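Local coordinates for protein SCO1 homolog 1, mitochondrial (Arabidopsis thaliana, PDB 6N5U), which is thought to serve copper homeostasis, mitochondrial redox signalling or copper insertion into cytochrome c oxidase, and binds copper(I) in its thioredoxin-fold domain, at residues D80-V85 and G98-P103; G11-I16 and R111-Y116; N27-W32 and P140-V145; S64-V69 and K163-Y168; D76-T81 and S125-D130. All blocks are in the same frame, centred on the assembly; numbering follows the deposited sequence.

Contact 1. Residues D80-V85 and G98-P103; sequences DTVQQV and GLTGSP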
# COMPACT_ATOMS: atom_id res chain seq x y z
N ASP A 80 -14.26 1.13 4.21
CA ASP A 80 -13.51 1.52 3.04
C ASP A 80 -14.03 0.85 1.77
O ASP A 80 -13.51 -0.17 1.31
CB ASP A 80 -12.00 1.27 3.25
CG ASP A 80 -11.29 1.98 4.41
OD1 ASP A 80 -11.97 2.73 5.19
OD2 ASP A 80 -10.06 1.80 4.55
N THR A 81 -15.05 1.48 1.18
CA THR A 81 -15.67 1.09 -0.09
C THR A 81 -14.81 1.63 -1.26
O THR A 81 -13.90 2.45 -1.02
CB THR A 81 -17.10 1.68 -0.18
OG1 THR A 81 -17.02 3.10 -0.23
CG2 THR A 81 -18.00 1.23 0.96
N VAL A 82 -15.14 1.24 -2.51
CA VAL A 82 -14.47 1.73 -3.72
C VAL A 82 -14.46 3.26 -3.74
O VAL A 82 -13.38 3.83 -3.88
CB VAL A 82 -15.04 1.09 -5.02
CG1 VAL A 82 -14.51 1.77 -6.28
CG2 VAL A 82 -14.71 -0.40 -5.06
N GLN A 83 -15.63 3.91 -3.53
CA GLN A 83 -15.79 5.37 -3.54
C GLN A 83 -15.00 6.03 -2.42
O GLN A 83 -14.42 7.10 -2.64
CB GLN A 83 -17.27 5.75 -3.45
CG GLN A 83 -17.60 7.15 -3.93
CD GLN A 83 -19.00 7.59 -3.48
OE1 GLN A 83 -20.01 6.89 -3.68
NE2 GLN A 83 -19.08 8.76 -2.86
N GLN A 84 -14.97 5.39 -1.23
CA GLN A 84 -14.23 5.87 -0.06
C GLN A 84 -12.72 5.80 -0.32
O GLN A 84 -12.03 6.79 -0.13
CB GLN A 84 -14.64 5.07 1.20
CG GLN A 84 -13.86 5.43 2.47
CD GLN A 84 -14.19 6.77 3.08
OE1 GLN A 84 -15.04 7.52 2.60
NE2 GLN A 84 -13.54 7.11 4.18
N VAL A 85 -12.23 4.65 -0.80
CA VAL A 85 -10.82 4.43 -1.12
C VAL A 85 -10.37 5.38 -2.25
O VAL A 85 -9.30 5.97 -2.14
CB VAL A 85 -10.51 2.93 -1.43
CG1 VAL A 85 -9.08 2.75 -1.92
CG2 VAL A 85 -10.76 2.06 -0.21
N GLY A 98 -5.67 2.41 -5.18
CA GLY A 98 -6.34 1.96 -3.98
C GLY A 98 -7.01 0.62 -4.21
O GLY A 98 -7.75 0.48 -5.18
N LEU A 99 -6.72 -0.39 -3.36
CA LEU A 99 -7.28 -1.74 -3.45
C LEU A 99 -8.09 -2.05 -2.23
O LEU A 99 -7.69 -1.77 -1.11
CB LEU A 99 -6.22 -2.83 -3.63
CG LEU A 99 -5.23 -2.72 -4.79
CD1 LEU A 99 -4.28 -3.91 -4.79
CD2 LEU A 99 -5.93 -2.64 -6.15
N THR A 100 -9.25 -2.63 -2.46
CA THR A 100 -10.20 -3.01 -1.43
C THR A 100 -10.77 -4.41 -1.83
O THR A 100 -10.25 -5.04 -2.77
CB THR A 100 -11.23 -1.85 -1.26
OG1 THR A 100 -11.97 -2.02 -0.05
CG2 THR A 100 -12.17 -1.69 -2.47
N GLY A 101 -11.81 -4.87 -1.13
CA GLY A 101 -12.48 -6.13 -1.43
C GLY A 101 -13.47 -6.56 -0.37
O GLY A 101 -13.91 -5.75 0.45
N SER A 102 -13.82 -7.85 -0.40
CA SER A 102 -14.70 -8.47 0.56
C SER A 102 -13.85 -8.74 1.81
O SER A 102 -12.64 -8.93 1.66
CB SER A 102 -15.26 -9.78 0.00
OG SER A 102 -14.32 -10.84 -0.02
N PRO A 103 -14.42 -8.82 3.05
CA PRO A 103 -13.58 -9.11 4.22
C PRO A 103 -12.74 -10.39 4.10
O PRO A 103 -11.67 -10.47 4.73
CB PRO A 103 -14.58 -9.15 5.39
CG PRO A 103 -15.74 -8.34 4.92
CD PRO A 103 -15.84 -8.64 3.45

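Contact 2. Residues G11-I16 and R111-Y116; sequences GPFSLI and RSYRVY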
# COMPACT_ATOMS: atom_id res chain seq x y z
N GLY A 11 1.71 -13.27 -2.78
CA GLY A 11 1.05 -14.29 -3.57
C GLY A 11 -0.22 -13.78 -4.21
O GLY A 11 -0.64 -12.65 -3.94
N PRO A 12 -0.88 -14.63 -5.03
CA PRO A 12 -2.13 -14.21 -5.71
C PRO A 12 -3.23 -13.61 -4.84
O PRO A 12 -3.46 -14.02 -3.70
CB PRO A 12 -2.62 -15.51 -6.36
CG PRO A 12 -1.38 -16.30 -6.59
CD PRO A 12 -0.50 -16.01 -5.42
N PHE A 13 -3.92 -12.63 -5.43
CA PHE A 13 -5.06 -11.95 -4.82
C PHE A 13 -6.06 -11.57 -5.91
O PHE A 13 -5.69 -11.48 -7.08
CB PHE A 13 -4.62 -10.70 -4.04
CG PHE A 13 -3.93 -9.60 -4.82
CD1 PHE A 13 -4.66 -8.68 -5.56
CD2 PHE A 13 -2.55 -9.44 -4.75
CE1 PHE A 13 -4.03 -7.66 -6.26
CE2 PHE A 13 -1.91 -8.40 -5.44
CZ PHE A 13 -2.66 -7.52 -6.19
N SER A 14 -7.33 -11.36 -5.52
CA SER A 14 -8.38 -10.89 -6.41
C SER A 14 -9.07 -9.78 -5.63
O SER A 14 -9.83 -10.05 -4.70
CB SER A 14 -9.35 -12.00 -6.81
OG SER A 14 -10.12 -11.59 -7.93
N LEU A 15 -8.71 -8.53 -5.93
CA LEU A 15 -9.23 -7.35 -5.24
C LEU A 15 -9.96 -6.42 -6.21
O LEU A 15 -9.99 -6.68 -7.41
CB LEU A 15 -8.06 -6.62 -4.51
CG LEU A 15 -7.38 -7.37 -3.35
CD1 LEU A 15 -6.12 -6.69 -2.93
CD2 LEU A 15 -8.28 -7.45 -2.15
N ILE A 16 -10.58 -5.35 -5.67
CA ILE A 16 -11.28 -4.33 -6.45
C ILE A 16 -10.51 -3.03 -6.33
O ILE A 16 -10.23 -2.57 -5.22
CB ILE A 16 -12.77 -4.18 -6.07
CG1 ILE A 16 -13.51 -5.53 -6.21
CG2 ILE A 16 -13.45 -3.12 -6.93
CD1 ILE A 16 -13.88 -6.17 -4.94
N ARG A 111 -3.01 -12.35 4.74
CA ARG A 111 -2.36 -13.63 5.05
C ARG A 111 -1.12 -13.82 4.16
O ARG A 111 -0.05 -14.07 4.69
CB ARG A 111 -3.32 -14.79 4.82
CG ARG A 111 -3.10 -15.97 5.76
CD ARG A 111 -3.60 -17.29 5.20
NE ARG A 111 -4.94 -17.22 4.60
CZ ARG A 111 -6.08 -17.27 5.28
NH1 ARG A 111 -6.06 -17.38 6.61
NH2 ARG A 111 -7.24 -17.21 4.65
N SER A 112 -1.28 -13.65 2.82
CA SER A 112 -0.24 -13.80 1.81
C SER A 112 0.98 -12.92 2.09
O SER A 112 2.11 -13.38 1.96
CB SER A 112 -0.80 -13.52 0.42
OG SER A 112 -1.58 -14.61 -0.04
N TYR A 113 0.73 -11.68 2.50
CA TYR A 113 1.76 -10.69 2.80
C TYR A 113 2.18 -10.72 4.28
O TYR A 113 3.03 -9.96 4.68
CB TYR A 113 1.31 -9.28 2.32
CG TYR A 113 1.37 -9.19 0.81
CD1 TYR A 113 0.32 -9.65 0.02
CD2 TYR A 113 2.54 -8.78 0.17
CE1 TYR A 113 0.41 -9.68 -1.37
CE2 TYR A 113 2.64 -8.80 -1.22
CZ TYR A 113 1.57 -9.24 -1.99
OH TYR A 113 1.68 -9.28 -3.36
N ARG A 114 1.63 -11.65 5.07
CA ARG A 114 1.97 -11.79 6.50
C ARG A 114 1.66 -10.49 7.27
O ARG A 114 2.48 -9.99 8.04
CB ARG A 114 3.43 -12.29 6.72
CG ARG A 114 3.93 -13.41 5.78
CD ARG A 114 3.00 -14.59 5.76
NE ARG A 114 3.57 -15.75 5.09
CZ ARG A 114 2.84 -16.74 4.59
NH1 ARG A 114 1.51 -16.68 4.62
NH2 ARG A 114 3.43 -17.79 4.04
N VAL A 115 0.48 -9.95 7.03
CA VAL A 115 0.01 -8.72 7.65
C VAL A 115 -0.98 -9.03 8.79
O VAL A 115 -1.93 -9.81 8.60
CB VAL A 115 -0.58 -7.73 6.60
CG1 VAL A 115 -1.25 -6.52 7.26
CG2 VAL A 115 0.50 -7.27 5.62
N TYR A 116 -0.75 -8.43 9.96
CA TYR A 116 -1.65 -8.52 11.10
C TYR A 116 -2.65 -7.35 10.98
O TYR A 116 -2.25 -6.23 10.66
CB TYR A 116 -0.84 -8.40 12.42
CG TYR A 116 -1.64 -7.87 13.59
CD1 TYR A 116 -2.59 -8.66 14.22
CD2 TYR A 116 -1.46 -6.56 14.05
CE1 TYR A 116 -3.36 -8.17 15.27
CE2 TYR A 116 -2.21 -6.07 15.12
CZ TYR A 116 -3.16 -6.88 15.72
OH TYR A 116 -3.90 -6.40 16.78

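Contact 3. Residues N27-W32 and P140-V145; sequences NLMGKW and PEMNFV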
# COMPACT_ATOMS: atom_id res chain seq x y z
N ASN A 27 -2.22 -7.33 -12.70
CA ASN A 27 -2.59 -5.97 -13.09
C ASN A 27 -1.57 -4.94 -12.61
O ASN A 27 -1.57 -3.79 -13.07
CB ASN A 27 -3.96 -5.63 -12.54
CG ASN A 27 -5.11 -6.19 -13.32
OD1 ASN A 27 -5.93 -5.43 -13.83
ND2 ASN A 27 -5.22 -7.51 -13.44
N LEU A 28 -0.70 -5.36 -11.67
CA LEU A 28 0.34 -4.53 -11.05
C LEU A 28 1.69 -4.77 -11.71
O LEU A 28 2.61 -3.97 -11.50
CB LEU A 28 0.40 -4.85 -9.54
CG LEU A 28 -0.56 -4.11 -8.58
CD1 LEU A 28 -2.03 -4.34 -8.93
CD2 LEU A 28 -0.34 -4.58 -7.14
N MET A 29 1.81 -5.85 -12.50
CA MET A 29 3.04 -6.22 -13.21
C MET A 29 3.38 -5.24 -14.34
O MET A 29 2.48 -4.57 -14.88
CB MET A 29 2.96 -7.67 -13.74
CG MET A 29 3.24 -8.70 -12.70
SD MET A 29 2.78 -10.37 -13.20
CE MET A 29 4.34 -10.97 -13.96
N GLY A 30 4.67 -5.14 -14.64
CA GLY A 30 5.20 -4.24 -15.66
C GLY A 30 5.87 -3.00 -15.10
O GLY A 30 6.53 -2.27 -15.85
N LYS A 31 5.71 -2.73 -13.78
CA LYS A 31 6.31 -1.59 -13.09
C LYS A 31 6.70 -1.94 -11.66
O LYS A 31 6.05 -2.79 -11.04
CB LYS A 31 5.32 -0.40 -13.05
CG LYS A 31 5.13 0.34 -14.37
CD LYS A 31 4.94 1.83 -14.16
CE LYS A 31 4.60 2.54 -15.44
NZ LYS A 31 4.51 4.01 -15.25
N TRP A 32 7.75 -1.25 -11.10
CA TRP A 32 8.16 -1.38 -9.69
C TRP A 32 7.01 -0.84 -8.84
O TRP A 32 6.44 0.21 -9.17
CB TRP A 32 9.44 -0.57 -9.38
CG TRP A 32 10.69 -1.26 -9.80
CD1 TRP A 32 11.30 -1.17 -11.01
CD2 TRP A 32 11.44 -2.20 -9.03
NE1 TRP A 32 12.42 -1.96 -11.03
CE2 TRP A 32 12.52 -2.63 -9.83
CE3 TRP A 32 11.33 -2.71 -7.73
CZ2 TRP A 32 13.47 -3.54 -9.39
CZ3 TRP A 32 12.27 -3.63 -7.29
CH2 TRP A 32 13.33 -4.03 -8.11
N PRO A 140 8.98 -5.43 -11.12
CA PRO A 140 8.06 -5.42 -12.27
C PRO A 140 7.45 -6.78 -12.63
O PRO A 140 6.55 -6.84 -13.49
CB PRO A 140 8.91 -4.85 -13.41
CG PRO A 140 10.07 -4.18 -12.73
CD PRO A 140 10.34 -5.06 -11.56
N GLU A 141 7.91 -7.87 -12.00
CA GLU A 141 7.35 -9.22 -12.19
C GLU A 141 6.62 -9.65 -10.91
O GLU A 141 6.31 -10.83 -10.73
CB GLU A 141 8.40 -10.27 -12.62
CG GLU A 141 9.22 -9.94 -13.87
CD GLU A 141 8.54 -9.50 -15.16
OE1 GLU A 141 7.60 -10.19 -15.62
OE2 GLU A 141 8.97 -8.47 -15.73
N MET A 142 6.30 -8.67 -10.04
CA MET A 142 5.60 -8.81 -8.76
C MET A 142 6.25 -9.85 -7.82
O MET A 142 5.55 -10.64 -7.18
CB MET A 142 4.08 -9.06 -8.93
CG MET A 142 3.27 -7.78 -9.05
SD MET A 142 3.09 -6.79 -7.54
CE MET A 142 1.81 -7.74 -6.65
N ASN A 143 7.57 -9.80 -7.71
CA ASN A 143 8.32 -10.62 -6.77
C ASN A 143 8.83 -9.68 -5.67
O ASN A 143 9.37 -8.62 -5.96
CB ASN A 143 9.50 -11.34 -7.47
CG ASN A 143 9.12 -12.34 -8.54
OD1 ASN A 143 8.25 -13.21 -8.36
ND2 ASN A 143 9.79 -12.26 -9.67
N PHE A 144 8.63 -10.07 -4.40
CA PHE A 144 9.09 -9.30 -3.24
C PHE A 144 10.59 -9.05 -3.27
O PHE A 144 11.37 -9.97 -3.52
CB PHE A 144 8.71 -10.03 -1.94
CG PHE A 144 9.23 -9.36 -0.70
CD1 PHE A 144 8.69 -8.15 -0.26
CD2 PHE A 144 10.30 -9.90 0.01
CE1 PHE A 144 9.19 -7.51 0.87
CE2 PHE A 144 10.78 -9.27 1.16
CZ PHE A 144 10.22 -8.08 1.59
N VAL A 145 10.99 -7.80 -3.01
CA VAL A 145 12.40 -7.38 -3.02
C VAL A 145 12.84 -6.90 -1.61
O VAL A 145 13.74 -7.50 -1.03
CB VAL A 145 12.69 -6.35 -4.16
CG1 VAL A 145 14.15 -5.88 -4.16
CG2 VAL A 145 12.32 -6.91 -5.52

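Contact 4. Residues S64-V69 and K163-Y168; sequences SGVDVV and KEIRQY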
# COMPACT_ATOMS: atom_id res chain seq x y z
N SER A 64 16.52 8.47 -9.83
CA SER A 64 16.79 7.27 -10.64
C SER A 64 16.21 7.28 -12.05
O SER A 64 16.74 6.60 -12.94
CB SER A 64 16.29 6.03 -9.91
OG SER A 64 14.87 6.01 -9.91
N GLY A 65 15.09 7.99 -12.22
CA GLY A 65 14.33 8.04 -13.46
C GLY A 65 13.27 6.97 -13.55
O GLY A 65 12.56 6.89 -14.56
N VAL A 66 13.14 6.12 -12.50
CA VAL A 66 12.18 5.00 -12.41
C VAL A 66 10.83 5.41 -11.82
O VAL A 66 10.77 5.97 -10.72
CB VAL A 66 12.79 3.76 -11.65
CG1 VAL A 66 11.78 2.62 -11.51
CG2 VAL A 66 14.07 3.26 -12.32
N ASP A 67 9.74 5.07 -12.52
CA ASP A 67 8.38 5.28 -12.04
C ASP A 67 8.01 4.10 -11.12
O ASP A 67 7.99 2.94 -11.56
CB ASP A 67 7.38 5.41 -13.20
CG ASP A 67 7.42 6.76 -13.88
OD1 ASP A 67 7.01 7.75 -13.25
OD2 ASP A 67 7.88 6.82 -15.05
N VAL A 68 7.82 4.40 -9.84
CA VAL A 68 7.43 3.39 -8.85
C VAL A 68 5.97 3.65 -8.52
O VAL A 68 5.59 4.81 -8.30
CB VAL A 68 8.36 3.36 -7.61
CG1 VAL A 68 7.94 2.26 -6.66
CG2 VAL A 68 9.81 3.16 -8.03
N VAL A 69 5.13 2.59 -8.55
CA VAL A 69 3.70 2.73 -8.31
C VAL A 69 3.35 2.50 -6.85
O VAL A 69 3.52 1.38 -6.37
CB VAL A 69 2.80 1.88 -9.26
CG1 VAL A 69 1.33 2.22 -9.08
CG2 VAL A 69 3.22 2.05 -10.72
N LYS A 163 18.55 2.03 -4.44
CA LYS A 163 19.64 1.05 -4.33
C LYS A 163 19.21 -0.33 -4.83
O LYS A 163 19.93 -0.96 -5.61
CB LYS A 163 20.17 0.96 -2.88
CG LYS A 163 21.36 0.00 -2.71
CD LYS A 163 21.94 0.06 -1.31
CE LYS A 163 23.29 -0.61 -1.28
NZ LYS A 163 24.02 -0.32 -0.01
N GLU A 164 18.03 -0.78 -4.40
CA GLU A 164 17.45 -2.05 -4.79
C GLU A 164 17.23 -2.14 -6.30
O GLU A 164 17.74 -3.08 -6.92
CB GLU A 164 16.14 -2.32 -4.01
CG GLU A 164 16.32 -2.63 -2.53
CD GLU A 164 17.25 -3.78 -2.20
OE1 GLU A 164 17.29 -4.76 -2.98
OE2 GLU A 164 17.94 -3.70 -1.17
N ILE A 165 16.57 -1.14 -6.91
CA ILE A 165 16.26 -1.08 -8.35
C ILE A 165 17.50 -1.28 -9.21
O ILE A 165 17.48 -2.11 -10.13
CB ILE A 165 15.46 0.21 -8.75
CG1 ILE A 165 14.09 0.25 -8.06
CG2 ILE A 165 15.30 0.31 -10.27
CD1 ILE A 165 13.38 1.57 -8.08
N ARG A 166 18.59 -0.56 -8.89
CA ARG A 166 19.86 -0.59 -9.62
C ARG A 166 20.55 -1.95 -9.54
O ARG A 166 21.12 -2.40 -10.53
CB ARG A 166 20.79 0.56 -9.20
CG ARG A 166 20.21 1.99 -9.30
CD ARG A 166 19.54 2.32 -10.63
NE ARG A 166 19.64 3.73 -10.99
CZ ARG A 166 19.12 4.26 -12.09
NH1 ARG A 166 18.44 3.50 -12.95
NH2 ARG A 166 19.26 5.56 -12.35
N GLN A 167 20.47 -2.61 -8.36
CA GLN A 167 21.04 -3.94 -8.08
C GLN A 167 20.17 -5.10 -8.60
O GLN A 167 20.64 -6.24 -8.59
CB GLN A 167 21.24 -4.11 -6.57
CG GLN A 167 22.39 -3.30 -6.00
CD GLN A 167 22.60 -3.56 -4.52
OE1 GLN A 167 21.69 -3.95 -3.77
NE2 GLN A 167 23.83 -3.34 -4.08
N TYR A 168 18.91 -4.82 -9.00
CA TYR A 168 17.98 -5.84 -9.48
C TYR A 168 18.09 -6.02 -10.98
O TYR A 168 18.82 -6.90 -11.43
CB TYR A 168 16.53 -5.48 -9.08
CG TYR A 168 15.59 -6.67 -9.03
CD1 TYR A 168 15.46 -7.43 -7.87
CD2 TYR A 168 14.82 -7.02 -10.14
CE1 TYR A 168 14.61 -8.54 -7.82
CE2 TYR A 168 13.97 -8.13 -10.10
CZ TYR A 168 13.86 -8.88 -8.94
OH TYR A 168 13.03 -9.98 -8.87

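Contact 5. Residues D76-T81 and S125-D130; sequences DPERDT and SDYLVD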
# COMPACT_ATOMS: atom_id res chain seq x y z
N ASP A 76 -9.65 -2.37 6.24
CA ASP A 76 -10.97 -2.02 6.77
C ASP A 76 -12.03 -2.07 5.67
O ASP A 76 -12.64 -1.03 5.40
CB ASP A 76 -10.93 -0.67 7.52
CG ASP A 76 -12.17 -0.29 8.30
OD1 ASP A 76 -13.03 -1.15 8.52
OD2 ASP A 76 -12.28 0.89 8.70
N PRO A 77 -12.33 -3.26 5.07
CA PRO A 77 -13.33 -3.31 3.99
C PRO A 77 -14.77 -2.94 4.37
O PRO A 77 -15.58 -2.66 3.46
CB PRO A 77 -13.22 -4.76 3.49
CG PRO A 77 -12.70 -5.52 4.63
CD PRO A 77 -11.74 -4.60 5.29
N GLU A 78 -15.12 -2.94 5.68
CA GLU A 78 -16.49 -2.62 6.13
C GLU A 78 -16.83 -1.16 5.90
O GLU A 78 -18.00 -0.86 5.62
CB GLU A 78 -16.71 -2.98 7.62
CG GLU A 78 -16.78 -4.47 7.91
CD GLU A 78 -16.40 -4.87 9.33
OE1 GLU A 78 -15.25 -4.60 9.75
OE2 GLU A 78 -17.25 -5.46 10.02
N ARG A 79 -15.83 -0.26 6.02
CA ARG A 79 -16.01 1.18 5.87
C ARG A 79 -15.40 1.71 4.59
O ARG A 79 -15.92 2.65 3.97
CB ARG A 79 -15.42 1.94 7.08
CG ARG A 79 -16.29 1.87 8.33
CD ARG A 79 -15.81 2.78 9.46
NE ARG A 79 -14.44 2.47 9.86
CZ ARG A 79 -13.87 2.91 10.97
NH1 ARG A 79 -14.54 3.68 11.82
NH2 ARG A 79 -12.62 2.59 11.25
N ASP A 80 -14.26 1.13 4.21
CA ASP A 80 -13.51 1.52 3.04
C ASP A 80 -14.03 0.85 1.77
O ASP A 80 -13.51 -0.17 1.31
CB ASP A 80 -12.00 1.27 3.25
CG ASP A 80 -11.29 1.98 4.41
OD1 ASP A 80 -11.97 2.73 5.19
OD2 ASP A 80 -10.06 1.80 4.55
N THR A 81 -15.05 1.48 1.18
CA THR A 81 -15.67 1.09 -0.09
C THR A 81 -14.81 1.63 -1.26
O THR A 81 -13.90 2.45 -1.02
CB THR A 81 -17.10 1.68 -0.18
OG1 THR A 81 -17.02 3.10 -0.23
CG2 THR A 81 -18.00 1.23 0.96
N SER A 125 -14.18 7.26 17.26
CA SER A 125 -14.32 6.57 15.97
C SER A 125 -15.28 5.40 16.31
O SER A 125 -15.45 5.11 17.50
CB SER A 125 -12.96 6.01 15.52
OG SER A 125 -12.01 7.04 15.34
N ASP A 126 -15.92 4.74 15.33
CA ASP A 126 -16.78 3.61 15.77
C ASP A 126 -15.84 2.52 16.28
O ASP A 126 -16.10 1.87 17.30
CB ASP A 126 -17.67 3.04 14.64
CG ASP A 126 -18.63 4.05 14.07
OD1 ASP A 126 -19.67 4.31 14.72
OD2 ASP A 126 -18.34 4.61 12.98
N TYR A 127 -14.72 2.38 15.57
CA TYR A 127 -13.64 1.46 15.82
C TYR A 127 -12.45 1.90 14.95
O TYR A 127 -12.59 2.69 14.00
CB TYR A 127 -14.08 0.01 15.48
CG TYR A 127 -14.39 -0.23 14.02
CD1 TYR A 127 -15.67 -0.02 13.52
CD2 TYR A 127 -13.41 -0.69 13.14
CE1 TYR A 127 -15.96 -0.22 12.17
CE2 TYR A 127 -13.69 -0.89 11.79
CZ TYR A 127 -14.97 -0.66 11.31
OH TYR A 127 -15.28 -0.87 9.99
N LEU A 128 -11.28 1.37 15.27
CA LEU A 128 -10.09 1.56 14.48
C LEU A 128 -9.59 0.17 14.15
O LEU A 128 -10.11 -0.80 14.68
CB LEU A 128 -9.00 2.40 15.21
CG LEU A 128 -9.34 3.86 15.55
CD1 LEU A 128 -8.32 4.46 16.45
CD2 LEU A 128 -9.50 4.69 14.33
N VAL A 129 -8.69 0.05 13.20
CA VAL A 129 -8.07 -1.22 12.85
C VAL A 129 -6.59 -1.15 13.26
O VAL A 129 -5.86 -0.25 12.83
CB VAL A 129 -8.28 -1.66 11.36
CG1 VAL A 129 -7.54 -2.96 11.07
CG2 VAL A 129 -9.77 -1.80 11.03
N ASP A 130 -6.20 -2.02 14.18
CA ASP A 130 -4.82 -2.13 14.65
C ASP A 130 -4.13 -3.02 13.61
O ASP A 130 -4.64 -4.09 13.28
CB ASP A 130 -4.81 -2.77 16.04
CG ASP A 130 -3.47 -2.83 16.72
OD1 ASP A 130 -2.56 -2.08 16.31
OD2 ASP A 130 -3.32 -3.61 17.67

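Contact 1. Residues D80-V85 and G98-P103
Thr100 and Asp80 make the polar link. The Thr100 hydroxyl OG1 donates to Asp80 O over 2.8 Å, arriving nearly along the C=O axis (166° at the oxygen), and OG1 is placed for this by lying anti to the Thr100 backbone N (chi1 -165°). A valine in place of Thr100 would probably leave Asp80 O without this donor and the turn before the helix less firmly held. The segments belong to a beta-alpha-beta unit of the thioredoxin fold, strand 68-74, helix 82-89 and strand 97-100. At the helix start, Thr81 is the N-cap, its OG1 accepting from Gln84 N at 3.2 Å. The Asp80 carboxylate bonds to Thr40 and Ser74, about 8 Å from the side chains of the copper ligands Cys42 and Cys46. Apolar contacts fill the rest. Thr100 CG2 meets Val82 CG2 at 3.9 Å, the two side chains crossing at about a right angle. Val85 slides past Thr100 in the opposite direction, its CG1 3.5 Å from CA of Gly98, where no side chain intervenes.

Contact 2. Residues G11-I16 and R111-Y116
The Phe13 and Tyr113 rings meet rim to hydroxyl: Tyr113 OH sits at the edge of the Phe13 ring, near its plane, 4.2 Å from Phe13 CE2. Gly11 approaches the Tyr113 ring obliquely, Gly11 O standing 4.1 Å from Tyr113 CE1, while Gly11 N is 4.0 Å from Tyr113 OH. Tyr113 CG lies beside its own backbone N, anti to the carbonyl carbon (chi1 -73°), and from there the ring carries its hydroxyl end toward Gly11 and Phe13. Met142 CE touches the Phe13 ring and the Tyr113 hydroxyl, and Val109 of helix 103-112 packs on Phe13. The contact lies in the thioredoxin fold between the chain entering strand 14-17 and the end of helix 103-112. That helix is closed by a Schellman motif in which Arg114 takes positive phi; Arg114 N and NH1 reach Arg111 O from opposite faces of the carbonyl plane, NH1 at 3.0 Å. An alanine in place of Tyr113 would probably open a gap beside Gly11 and the Phe13 edge and leave Met142 without part of its packing surface. Ser112 adds a smaller contact, its CB 4.1 Å from Gly11 N. The Ser112 hydroxyl bonds to Ser108 O of its own helix. Gly11 runs with backbone angles of 157° and 177°, which would press any side chain against the preceding carbonyl oxygen, and a backbone hydrogen bond joins Ser112 to Gly10.

Contact 3. Residues N27-W32 and P140-V145
Pro140 lies over one face of the Trp32 indole in a CH-pi contact, its CD 3.8 Å from the centroid of the five-membered ring and 13° off the normal. Farther along the indole, Trp32 CZ3 meets Val145 CG2 at 3.7 Å, the side chains crossing at about a right angle. Tyr168 adds an edge-to-face ring contact to Trp32. Beside this centre, Met142, bent at chi2 and chi3 (-78°), brings its CE to 3.9 Å from Leu28 CD2, and its CG touches Met29 CG at 3.8 Å. Outward, polar atoms take over. Gly30 N donates to Pro140 O at 2.8 Å, in the carbonyl plane on a lone pair and nearly straight (172°), and Pro140 CA makes a CA-H...O contact of 3.5 Å with Lys31 O. The contact joins the loop entering strand 32-38 to the turn of the beta hairpin of strands 135-138 and 144-148. One straight bond thus probably sets the backbones against each other, while apolar contact of proline, indole and thioether groups makes up most of the buried surface.

Contact 4. Residues S64-V69 and K163-Y168
Ile165, on the C-terminal helix 154-167 of the thioredoxin fold, packs against Val66 and Val68, which lead from the end of helix 45-64 into strand 68-74 of the central sheet. Between the two segments the tight part is aliphatic. Val66 and Ile165 reach toward each other tip to tip, Val66 CG2 standing 3.8 Å from Ile165 CG2. The longer branch of Ile165, extended at chi2 (165°), carries CD1 against both valines, 3.9 Å from Val66 CG1 and 3.9 Å from Val68 CG2. Trp32 of the neighbouring strand touches all three side chains, and Ile57 and Ile60 of helix 45-64 pack on Val68, so this part continues into the core. The solvent side is looser and polar. Arg166, exposed at the surface, bends at chi2 (-49°), turning CD back; one face of its guanidinium then lies against Ser64 CB, which sits toward the rim of the group, 3.9 Å from Arg166 NH2. Arg166 NH2 also comes to 2.8 Å from Ser64 O. Val66 CG2, 4.4 Å from Arg166 NH1, marks where the apolar patch gives way to this polar fringe. Behind it the chain leaves helix 45-64 at Gly65, which takes positive phi. The Ser64 hydroxyl bonds back to Ile60 O, and in an ST turn Ser64 OG accepts from Val66 N at 3.1 Å with an N-H...O angle of 163°.

Contact 5. Residues D76-T81 and S125-D130
Three bonds meet the Asp76 carboxylate. Tyr127 OH donates to the syn lone pair of Asp76 OD1 at 2.7 Å, with OD1 at the edge of the phenol in its plane. Asp76 OD2 is gripped side-on in a salt bridge by Arg79 NE at 2.9 Å and Arg79 NH2 at 3.1 Å, the oxygen lying in the guanidinium plane. The Arg79 chain turns at chi3 (-58°), which places NE for this grip. Arg79 NH2 also crosses to Tyr127 O at 2.8 Å, from above the carbonyl plane, while the bond from NH1 to the same oxygen is weak. The guanidinium lies flat over the Tyr127 ring, planes 19° apart and centres 3.9 Å apart, a cation-pi contact that with the hydrogen bonds probably holds the guanidinium against rotation. Asp126 OD2, 4.1 Å from Arg79 NH1, is beyond a salt bridge but probably adds a longer-range attraction. Farther out, Glu78 CB packs on Tyr127 OH at 3.5 Å and Val129 CG2 meets Asp76 CB at 3.9 Å. The loop between strand 68-74 and helix 82-89 is thereby fastened to strand 127-131, which ends in the copper ligand His131; from strand 117-121 of the same two-stranded sheet, Lys119 pairs with Glu78.

Overall arrangement
From the N terminus, segments 11-16, 27-32, 64-69, 76-81 and 80-85 open contacts 2, 3, 4, 5 and 1. Contact 1 closes first, at 98-103, within the beta-alpha-beta unit and inside the spans of contacts 2, 3 and 4. Contact 2 closes at 111-116, crossing contacts 3, 4 and 5. Contact 5, sharing Asp80 and Thr81 with contact 1, closes at 125-130 and lies within contacts 3 and 4, which cross each other and close at 140-145 and 163-168. Contacts 1 and 2 meet through strands 97-100 and 14-17. Contact 3 ties the loop before strand 32-38 to hairpin 135-148, contact 4 the C-terminal helix to the start of strand 68-74, and contact 5 brings in the two-stranded sheet.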